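Local coordinates for protein xylose isomerase-like TIM barrel (Anabaena variabilis ATCC 29413, PDB 2QW5) that probably acts as a sugar isomerase or epimerase, and holds a zinc ion and D-xylose at the mouth of its eight-stranded barrel, at residues S113-T118 with V178-E183; A7-Y12 with K327-I332; N194-L199 with A218-D223. One frame throughout, in Å; residues are numbered along the deposited sequence.

Contact 1 (113-118 with 178-183) and contact 3 (194-199 with 218-223) are buried, whereas contact 2 (7-12 with 327-332) is only partly so and lies about 20 Å from the centre of the chain. Contacts 1 and 2 both join a helix to a strand of the same barrel, mainly through aliphatic groups, with a serine oxygen also touching in contact 2. Contact 3 joins the start of helix 196-203 to the short helix 217-223. None has a direct hydrogen bond across; in contact 3 two waters bridge the segments and carboxylates lie against aliphatic groups. Contacts 1 and 3 touch near the zinc and xylose site, where E183 OE2 lies 3.1 Å from H219 CD2.

Contact 1. Residues S113-T118 with V178-E183; sequences SRVDIT and VKLAIE. With ZN (zinc ion), chain D.
V115 and V178 form the centre of an aliphatic contact between the end of helix 101-120 and strand 179-182. Their side chains slide past each other in opposite directions, with V115 CG1 4.0 Å from V178 CG2. The second branch of V115 serves another partner: CG2 meets L180 CD2 at 3.9 Å, the two side chains crossing at about a right angle. One turn further along the helix, T118 presents its methyl, with CG2 3.9 Å from V178 CG1. V178 therefore fits between V115 and T118, and all four residues are buried.

The polar bonds of this region run within the helix or away from the contact. With T118 CG2 anti to the backbone N (chi1 -58° for OG1), the methyl faces the strand while the hydroxyl stays over its own helix, bonded to R114 O at 2.9 Å. T118 N reaches that same oxygen from the opposite face of its plane, so two donors grip R114 O. T118 OG1 is also hydrogen-bonded to T86 OG1.

Metal coordination occurs at the far end of the second segment, well away from the helix. The extended E183 side chain binds the zinc ion through OE2 at 2.1 Å, and water 1 coordinates the metal at 2.0 Å. D216, Q247 and E281 complete the site, while E183 OE1 bonds to O2 of D-xylose.

M126 of strand 125-128 touches T118, V178 and L180, so the helix rests on two neighbouring strands. A helix packed on the outside of a closed parallel barrel is the TIM-barrel feature; metal ligands at or just beyond the C-terminal ends of the strands mark this xylose isomerase-like member.

Contact 2. Residues A7-Y12 with K327-I332; sequences ATSDIY and KELKKI
Within the two segments the flat group to note, the E328 carboxylate, stands apart from the junction of S9 and I11 with L329, on another side of the helix. Two lysines approach E328 OE2 from one face of the carboxylate: K327 NZ at 2.8 Å, on the anti side and 30° out of the plane, and K331 NZ at 2.9 Å, from above the plane. This salt-bridge network ties E328 to its neighbour K327 and to K331 three residues on, and does not reach the strand.

The contact itself depends on one methyl, L329 CD1. It meets I11 CD1 at 4.0 Å, the two side chains reaching toward each other tip to tip, and lies 3.7 Å from S9 OG. The serine oxygen gets there because chi1 of 67° sets it between the backbone N and the carbonyl carbon. Near this spot S9 O accepts a hydrogen bond from R326 NH2, and L267 of helix 263-273 touches L329 as well.

I11 also packs on I322 and T325 of helix 314-332 and on I278 and V280 of strand 278-280. First strand, last strand and last helix thus meet where the closed barrel of the TIM fold joins its two ends.

Contact 3. Residues N194-L199 with A218-D223; sequences NKLSQL and AHEILD
With chi1 at -66°, D223 sets its CG anti to the carbonyl carbon and its carboxylate beside N194, where OD2 lies 3.4 Å from N194 CB. The amide and carboxylate planes are 52° apart, and no hydrogen bond joins them: D223 OD1 is held by T186 OG1 and OD2 by H187 N, while N194 OD1 bonds T296 OG1 of a second subunit and ND2 bonds I185 O and T190 O. In E220 a bend at chi2, 56°, turns OE1 back to within 3.8 Å of L196 CD2. K195 adds its aliphatic part, with CG 3.5 Å from D223 O.

Water supplies the polar links across. Water 2 donates to both N194 O (2.6 Å) and H219 O (2.8 Å); water 3 accepts from L196 N and donates to E220 OE1. Q198 OE1 accepts from N194 N and K195 N, the second bond being half of a capping box.

W260 of the second subunit bonds to E220 OE2. H219 NE2 bonds O1 of D-xylose, so this outer helix pair of the TIM barrel borders the sugar pocket. The start of helix 196-203 thus meets helix 217-223 beside strand 211-216, whose I215 touches L196.

Contact 1. Residues S113-T118 with V178-E183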
# COMPACT_ATOMS: atom_id res chain seq x y z
N SER A 113 25.16 0.43 21.22
CA SER A 113 24.28 1.11 22.21
C SER A 113 23.31 0.13 22.86
O SER A 113 23.05 0.19 24.08
CB SER A 113 23.46 2.24 21.55
OG SER A 113 22.37 2.62 22.36
N ARG A 114 22.74 -0.73 22.04
CA ARG A 114 21.76 -1.68 22.52
C ARG A 114 22.46 -2.75 23.36
O ARG A 114 21.91 -3.16 24.39
CB ARG A 114 20.85 -2.19 21.41
CG ARG A 114 19.61 -1.30 21.10
CD ARG A 114 19.83 0.20 20.92
NE ARG A 114 18.58 0.95 21.05
CZ ARG A 114 18.47 2.23 21.43
NH1 ARG A 114 19.51 2.98 21.75
NH2 ARG A 114 17.26 2.76 21.47
N VAL A 115 23.67 -3.16 22.96
CA VAL A 115 24.48 -4.06 23.83
C VAL A 115 24.67 -3.35 25.23
O VAL A 115 24.52 -3.99 26.23
CB VAL A 115 25.87 -4.47 23.23
CG1 VAL A 115 26.74 -5.21 24.26
CG2 VAL A 115 25.75 -5.34 21.93
N ASP A 116 25.05 -2.06 25.25
CA ASP A 116 25.23 -1.30 26.51
C ASP A 116 23.99 -1.28 27.37
O ASP A 116 24.07 -1.47 28.59
CB ASP A 116 25.63 0.16 26.27
CG ASP A 116 27.03 0.32 25.67
OD1 ASP A 116 27.83 -0.63 25.71
OD2 ASP A 116 27.33 1.44 25.20
N ILE A 117 22.84 -1.04 26.74
CA ILE A 117 21.53 -1.06 27.46
C ILE A 117 21.24 -2.46 28.07
O ILE A 117 20.73 -2.59 29.19
CB ILE A 117 20.39 -0.65 26.45
CG1 ILE A 117 20.50 0.83 26.10
CG2 ILE A 117 19.00 -1.07 26.94
CD1 ILE A 117 19.55 1.24 24.96
N THR A 118 21.54 -3.51 27.30
CA THR A 118 21.35 -4.90 27.76
C THR A 118 22.13 -5.11 29.05
O THR A 118 21.53 -5.52 30.05
CB THR A 118 21.75 -5.94 26.68
OG1 THR A 118 20.97 -5.70 25.53
CG2 THR A 118 21.49 -7.40 27.17
N VAL A 178 27.62 -9.97 27.08
CA VAL A 178 26.29 -10.09 26.49
C VAL A 178 26.41 -11.04 25.32
O VAL A 178 27.19 -10.80 24.39
CB VAL A 178 25.77 -8.72 25.98
CG1 VAL A 178 24.49 -8.90 25.12
CG2 VAL A 178 25.62 -7.73 27.18
N LYS A 179 25.70 -12.16 25.38
CA LYS A 179 25.73 -13.11 24.24
C LYS A 179 24.78 -12.52 23.22
O LYS A 179 23.71 -12.03 23.60
CB LYS A 179 25.24 -14.49 24.66
CG LYS A 179 26.08 -15.24 25.69
CD LYS A 179 27.37 -15.72 25.14
CE LYS A 179 28.07 -16.59 26.18
NZ LYS A 179 29.51 -16.68 25.84
N LEU A 180 25.14 -12.58 21.93
CA LEU A 180 24.28 -12.06 20.84
C LEU A 180 23.55 -13.25 20.21
O LEU A 180 24.20 -14.10 19.65
CB LEU A 180 25.12 -11.31 19.79
CG LEU A 180 25.82 -10.01 20.26
CD1 LEU A 180 26.86 -9.56 19.24
CD2 LEU A 180 24.81 -8.90 20.55
N ALA A 181 22.21 -13.29 20.28
CA ALA A 181 21.38 -14.41 19.76
C ALA A 181 20.55 -13.96 18.59
O ALA A 181 19.48 -13.41 18.78
CB ALA A 181 20.52 -14.99 20.86
N ILE A 182 21.07 -14.17 17.36
CA ILE A 182 20.39 -13.82 16.11
C ILE A 182 19.23 -14.78 15.87
O ILE A 182 19.37 -15.99 16.06
CB ILE A 182 21.32 -13.85 14.87
CG1 ILE A 182 22.54 -12.94 15.03
CG2 ILE A 182 20.56 -13.40 13.60
CD1 ILE A 182 23.66 -13.12 13.90
N GLU A 183 18.10 -14.24 15.42
CA GLU A 183 16.87 -15.01 15.29
C GLU A 183 16.48 -15.30 13.83
O GLU A 183 16.30 -14.37 13.05
CB GLU A 183 15.73 -14.23 15.98
CG GLU A 183 14.44 -15.05 16.13
CD GLU A 183 13.30 -14.28 16.76
OE1 GLU A 183 13.39 -13.02 16.79
OE2 GLU A 183 12.33 -14.97 17.21
ZN ZN D . 10.87 -14.83 18.76
O HOH W 1 9.74 -13.75 17.47

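Contact 2. Residues A7-Y12 with K327-I332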
# COMPACT_ATOMS: atom_id res chain seq x y z
N ALA A 7 18.29 -29.92 38.11
CA ALA A 7 17.66 -28.61 38.44
C ALA A 7 16.69 -28.18 37.33
O ALA A 7 17.01 -28.28 36.14
CB ALA A 7 18.73 -27.53 38.63
N THR A 8 15.50 -27.71 37.75
CA THR A 8 14.46 -27.23 36.82
C THR A 8 14.92 -25.91 36.17
O THR A 8 15.42 -25.01 36.88
CB THR A 8 13.07 -27.03 37.52
OG1 THR A 8 13.15 -25.97 38.49
CG2 THR A 8 12.58 -28.35 38.19
N SER A 9 14.75 -25.79 34.85
CA SER A 9 15.21 -24.61 34.12
C SER A 9 14.40 -23.33 34.47
O SER A 9 13.31 -23.39 35.02
CB SER A 9 15.20 -24.86 32.60
OG SER A 9 13.88 -25.02 32.12
N ASP A 10 15.02 -22.19 34.22
CA ASP A 10 14.40 -20.87 34.42
C ASP A 10 13.49 -20.62 33.23
O ASP A 10 13.88 -20.86 32.07
CB ASP A 10 15.46 -19.75 34.47
CG ASP A 10 16.20 -19.70 35.78
OD1 ASP A 10 15.78 -20.32 36.76
OD2 ASP A 10 17.21 -18.98 35.84
N ILE A 11 12.30 -20.14 33.52
CA ILE A 11 11.32 -19.81 32.50
C ILE A 11 11.11 -18.32 32.54
O ILE A 11 10.77 -17.76 33.59
CB ILE A 11 9.95 -20.57 32.72
CG1 ILE A 11 10.16 -22.07 32.88
CG2 ILE A 11 8.95 -20.28 31.56
CD1 ILE A 11 10.89 -22.70 31.74
N TYR A 12 11.31 -17.67 31.39
CA TYR A 12 11.10 -16.22 31.23
C TYR A 12 9.82 -16.00 30.42
O TYR A 12 9.29 -16.94 29.87
CB TYR A 12 12.25 -15.60 30.46
CG TYR A 12 13.61 -15.50 31.14
CD1 TYR A 12 13.94 -16.24 32.31
CD2 TYR A 12 14.64 -14.77 30.52
CE1 TYR A 12 15.25 -16.14 32.86
CE2 TYR A 12 15.91 -14.69 31.08
CZ TYR A 12 16.21 -15.37 32.24
OH TYR A 12 17.49 -15.28 32.75
N LYS A 327 5.09 -28.79 32.19
CA LYS A 327 4.50 -30.11 32.00
C LYS A 327 5.28 -30.86 30.93
O LYS A 327 5.65 -32.01 31.11
CB LYS A 327 3.03 -30.03 31.55
CG LYS A 327 2.27 -31.34 31.79
CD LYS A 327 0.79 -31.37 31.38
CE LYS A 327 0.56 -31.89 29.95
NZ LYS A 327 1.00 -30.95 28.88
N GLU A 328 5.55 -30.17 29.84
CA GLU A 328 6.24 -30.76 28.69
C GLU A 328 7.72 -30.97 28.92
O GLU A 328 8.30 -31.95 28.40
CB GLU A 328 5.98 -29.89 27.45
CG GLU A 328 4.48 -29.90 27.06
CD GLU A 328 3.97 -31.25 26.59
OE1 GLU A 328 4.75 -32.08 26.06
OE2 GLU A 328 2.75 -31.46 26.75
N LEU A 329 8.33 -30.05 29.64
CA LEU A 329 9.72 -30.21 30.08
C LEU A 329 9.80 -31.41 31.04
O LEU A 329 10.70 -32.22 30.89
CB LEU A 329 10.28 -28.96 30.75
CG LEU A 329 10.68 -27.82 29.81
CD1 LEU A 329 10.84 -26.55 30.65
CD2 LEU A 329 11.94 -28.15 28.96
N LYS A 330 8.86 -31.53 31.97
CA LYS A 330 8.83 -32.69 32.89
C LYS A 330 8.75 -34.02 32.15
O LYS A 330 9.41 -34.97 32.56
CB LYS A 330 7.69 -32.56 33.90
CG LYS A 330 7.71 -33.59 35.02
CD LYS A 330 6.58 -33.34 36.00
CE LYS A 330 6.50 -34.44 37.06
NZ LYS A 330 7.73 -34.46 37.88
N LYS A 331 7.98 -34.10 31.06
CA LYS A 331 7.86 -35.30 30.24
C LYS A 331 9.17 -35.73 29.59
O LYS A 331 9.39 -36.92 29.42
CB LYS A 331 6.84 -35.15 29.11
CG LYS A 331 5.41 -35.08 29.54
CD LYS A 331 4.52 -34.94 28.33
CE LYS A 331 3.11 -34.56 28.70
NZ LYS A 331 2.33 -34.26 27.48
N ILE A 332 10.02 -34.78 29.24
CA ILE A 332 11.31 -35.06 28.61
C ILE A 332 12.33 -35.59 29.63
O ILE A 332 13.17 -36.40 29.26
CB ILE A 332 11.83 -33.80 27.85
CG1 ILE A 332 10.88 -33.49 26.70
CG2 ILE A 332 13.26 -34.00 27.28
CD1 ILE A 332 11.13 -32.18 26.14

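Contact 3. Residues N194-L199 with A218-D223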
# COMPACT_ATOMS: atom_id res chain seq x y z
N ASN A 194 15.44 -16.67 7.29
CA ASN A 194 14.18 -17.33 7.67
C ASN A 194 14.36 -18.68 8.36
O ASN A 194 13.58 -19.03 9.27
CB ASN A 194 13.23 -17.50 6.47
CG ASN A 194 12.93 -16.20 5.74
OD1 ASN A 194 13.09 -16.13 4.51
ND2 ASN A 194 12.55 -15.16 6.47
N LYS A 195 15.37 -19.43 7.91
CA LYS A 195 15.68 -20.77 8.39
C LYS A 195 17.01 -20.83 9.14
O LYS A 195 17.92 -20.03 8.91
CB LYS A 195 15.79 -21.73 7.21
CG LYS A 195 14.59 -21.78 6.35
CD LYS A 195 14.89 -22.39 4.99
CE LYS A 195 14.97 -23.88 5.03
NZ LYS A 195 14.92 -24.37 3.63
N LEU A 196 17.11 -21.84 10.00
CA LEU A 196 18.30 -22.09 10.80
C LEU A 196 19.46 -22.44 9.84
O LEU A 196 20.60 -22.12 10.16
CB LEU A 196 18.03 -23.20 11.85
CG LEU A 196 18.73 -23.28 13.19
CD1 LEU A 196 18.85 -21.96 13.90
CD2 LEU A 196 17.93 -24.29 14.08
N SER A 197 19.16 -23.04 8.67
CA SER A 197 20.23 -23.34 7.65
C SER A 197 20.83 -22.04 7.08
O SER A 197 22.06 -21.94 6.85
CB SER A 197 19.69 -24.24 6.52
OG SER A 197 18.64 -23.59 5.82
N GLN A 198 19.97 -21.04 6.86
CA GLN A 198 20.39 -19.74 6.33
C GLN A 198 21.22 -18.97 7.37
O GLN A 198 22.18 -18.30 7.01
CB GLN A 198 19.16 -18.91 5.90
CG GLN A 198 18.39 -19.56 4.73
CD GLN A 198 17.01 -19.00 4.48
OE1 GLN A 198 16.39 -18.42 5.38
NE2 GLN A 198 16.53 -19.15 3.23
N LEU A 199 20.81 -19.00 8.64
CA LEU A 199 21.59 -18.36 9.71
C LEU A 199 22.94 -19.08 9.97
O LEU A 199 23.93 -18.42 10.25
CB LEU A 199 20.79 -18.26 10.99
CG LEU A 199 21.41 -17.52 12.17
CD1 LEU A 199 22.00 -16.17 11.78
CD2 LEU A 199 20.36 -17.37 13.27
N ALA A 218 8.08 -21.23 17.07
CA ALA A 218 7.12 -20.72 16.04
C ALA A 218 7.81 -20.55 14.68
O ALA A 218 7.29 -21.04 13.66
CB ALA A 218 6.51 -19.38 16.46
N HIS A 219 8.99 -19.93 14.68
CA HIS A 219 9.78 -19.76 13.43
C HIS A 219 10.33 -21.06 12.90
O HIS A 219 10.35 -21.25 11.65
CB HIS A 219 10.88 -18.71 13.55
CG HIS A 219 10.38 -17.38 13.98
ND1 HIS A 219 9.30 -16.76 13.38
CD2 HIS A 219 10.80 -16.54 14.95
CE1 HIS A 219 9.06 -15.62 14.00
NE2 HIS A 219 9.99 -15.43 14.92
N GLU A 220 10.73 -21.97 13.78
CA GLU A 220 11.26 -23.29 13.35
C GLU A 220 10.18 -24.12 12.65
O GLU A 220 10.39 -24.66 11.56
CB GLU A 220 11.85 -24.08 14.53
CG GLU A 220 12.47 -25.45 14.15
CD GLU A 220 13.53 -25.34 13.09
OE1 GLU A 220 14.27 -24.34 13.12
OE2 GLU A 220 13.62 -26.25 12.23
N ILE A 221 8.98 -24.14 13.23
CA ILE A 221 7.87 -24.88 12.66
C ILE A 221 7.40 -24.28 11.33
O ILE A 221 7.16 -25.04 10.38
CB ILE A 221 6.70 -24.95 13.63
CG1 ILE A 221 6.98 -25.91 14.80
CG2 ILE A 221 5.42 -25.54 12.90
CD1 ILE A 221 8.50 -26.26 15.21
N LEU A 222 7.25 -22.94 11.27
CA LEU A 222 6.75 -22.27 10.05
C LEU A 222 7.66 -22.43 8.86
O LEU A 222 7.16 -22.54 7.74
CB LEU A 222 6.41 -20.78 10.25
CG LEU A 222 4.93 -20.50 10.60
CD1 LEU A 222 4.49 -21.30 11.83
CD2 LEU A 222 4.61 -18.98 10.72
N ASP A 223 8.98 -22.38 9.07
CA ASP A 223 9.97 -22.44 7.95
C ASP A 223 11.01 -23.54 7.96
O ASP A 223 11.69 -23.73 6.92
CB ASP A 223 10.72 -21.09 7.85
CG ASP A 223 9.84 -19.93 7.45
OD1 ASP A 223 8.70 -19.83 7.96
OD2 ASP A 223 10.28 -19.12 6.60
O HOH W 2 13.05 -21.06 10.83
O HOH W 3 14.70 -23.33 10.49